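Local coordinates for putative hydantoin racemase (PDB 3QVL), which racemises allantoin, and probably other 5-substituted hydantoins, interconverting their D and L forms, at residues G176-L180 / V198-D202. Residues are numbered along the deposited sequence; the frame is centred on the assembly and turned at random.
Sequences GAIVL and VPVID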
loop_
_atom_site.group_PDB
_atom_site.type_symbol
_atom_site.label_atom_id
_atom_site.label_comp_id
_atom_site.label_asym_id
_atom_site.label_seq_id
_atom_site.Cartn_x
_atom_site.Cartn_y
_atom_site.Cartn_z
ATOM N N GLY A 176 -10.367 -19.626 -2.555
ATOM C CA GLY A 176 -11.628 -20.323 -2.313
ATOM C C GLY A 176 -12.663 -20.158 -3.412
ATOM O O GLY A 176 -13.677 -20.855 -3.424
ATOM N N ALA A 177 -12.407 -19.235 -4.337
ATOM C CA ALA A 177 -13.336 -18.960 -5.432
ATOM C C ALA A 177 -12.611 -18.623 -6.731
ATOM O O ALA A 177 -11.435 -18.254 -6.725
ATOM C CB ALA A 177 -14.292 -17.834 -5.050
ATOM N N ILE A 178 -13.329 -18.760 -7.843
ATOM C CA ILE A 178 -12.808 -18.403 -9.158
ATOM C C ILE A 178 -13.608 -17.243 -9.744
ATOM O O ILE A 178 -14.842 -17.255 -9.730
ATOM C CB ILE A 178 -12.835 -19.609 -10.142
ATOM C CG1 ILE A 178 -12.000 -20.787 -9.610
ATOM C CG2 ILE A 178 -12.393 -19.188 -11.552
ATOM C CD1 ILE A 178 -10.502 -20.515 -9.449
ATOM N N VAL A 179 -12.894 -16.240 -10.242
ATOM C CA VAL A 179 -13.503 -15.166 -11.014
ATOM C C VAL A 179 -13.195 -15.408 -12.489
ATOM O O VAL A 179 -12.029 -15.439 -12.891
ATOM C CB VAL A 179 -12.999 -13.771 -10.558
ATOM C CG1 VAL A 179 -13.346 -12.695 -11.583
ATOM C CG2 VAL A 179 -13.586 -13.414 -9.203
ATOM N N LEU A 180 -14.246 -15.609 -13.280
ATOM C CA LEU A 180 -14.100 -15.782 -14.722
ATOM C C LEU A 180 -13.760 -14.441 -15.363
ATOM O O LEU A 180 -14.449 -13.443 -15.136
ATOM C CB LEU A 180 -15.371 -16.382 -15.335
ATOM C CG LEU A 180 -15.782 -17.784 -14.865
ATOM C CD1 LEU A 180 -17.181 -18.127 -15.354
ATOM C CD2 LEU A 180 -14.779 -18.850 -15.306
ATOM N N VAL A 198 -17.245 -25.008 -5.596
ATOM C CA VAL A 198 -16.807 -23.690 -5.126
ATOM C C VAL A 198 -17.491 -22.610 -5.972
ATOM O O VAL A 198 -17.954 -22.902 -7.077
ATOM C CB VAL A 198 -15.260 -23.506 -5.211
ATOM C CG1 VAL A 198 -14.532 -24.529 -4.348
ATOM C CG2 VAL A 198 -14.770 -23.565 -6.656
ATOM N N PRO A 199 -17.570 -21.367 -5.457
ATOM C CA PRO A 199 -18.117 -20.290 -6.280
ATOM C C PRO A 199 -17.240 -19.992 -7.495
ATOM O O PRO A 199 -16.083 -19.591 -7.348
ATOM C CB PRO A 199 -18.139 -19.088 -5.326
ATOM C CG PRO A 199 -18.130 -19.677 -3.967
ATOM C CD PRO A 199 -17.313 -20.919 -4.077
ATOM N N VAL A 200 -17.792 -20.230 -8.681
ATOM C CA VAL A 200 -17.169 -19.811 -9.931
ATOM C C VAL A 200 -18.055 -18.698 -10.474
ATOM O O VAL A 200 -19.205 -18.934 -10.852
ATOM C CB VAL A 200 -17.034 -20.975 -10.942
ATOM C CG1 VAL A 200 -16.321 -20.509 -12.205
ATOM C CG2 VAL A 200 -16.285 -22.145 -10.313
ATOM N N ILE A 201 -17.514 -17.484 -10.492
ATOM C CA ILE A 201 -18.329 -16.281 -10.641
ATOM C C ILE A 201 -18.240 -15.643 -12.024
ATOM O O ILE A 201 -17.151 -15.349 -12.523
ATOM C CB ILE A 201 -18.004 -15.248 -9.526
ATOM C CG1 ILE A 201 -18.295 -15.862 -8.152
ATOM C CG2 ILE A 201 -18.804 -13.956 -9.717
ATOM C CD1 ILE A 201 -17.509 -15.257 -7.017
ATOM N N ASP A 202 -19.409 -15.450 -12.630
ATOM C CA ASP A 202 -19.547 -14.706 -13.873
ATOM C C ASP A 202 -19.963 -13.273 -13.565
ATOM O O ASP A 202 -20.973 -13.039 -12.895
ATOM C CB ASP A 202 -20.580 -15.377 -14.785
ATOM C CG ASP A 202 -21.182 -14.421 -15.801
ATOM O OD1 ASP A 202 -20.417 -13.705 -16.482
ATOM O OD2 ASP A 202 -22.423 -14.390 -15.921
#
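I178 and V200 stand side by side on one face of a parallel strand pair, pointing the same way, with I178 CB 4.1 Å from V200 CG1. That methyl lies anti to the backbone N of V200 (chi1 -177°), which brings it against L180 as well: L180 CD2 is 3.8 Å from V200 CG1, and the two side chains cross at a slant. V200 is thus packed against two residues of the neighbouring strand, while helix 157-172 covers this face through I178 and L180. V179 and I201 turn to the other face, towards helix 97-108. Their strands are the two of a beta-alpha-beta unit whose connection is helix 189-196, with 200-201 at the edge of the chain's second four-stranded parallel sheet, as expected of the two-domain Asp/Glu/hydantoin racemase fold. Three backbone bonds fix the register: I178 N to P199 O (2.9 Å, 169° at the hydrogen), I201 N to I178 O (2.8 Å) and L180 N to I201 O (3.0 Å). A177 packs on P199, CB to CB 4.1 Å. D202 turns away, and its OD2 caps S205 N at the start of helix 203-216, its side chain about 9 Å from the bound hydantoin acetic acid.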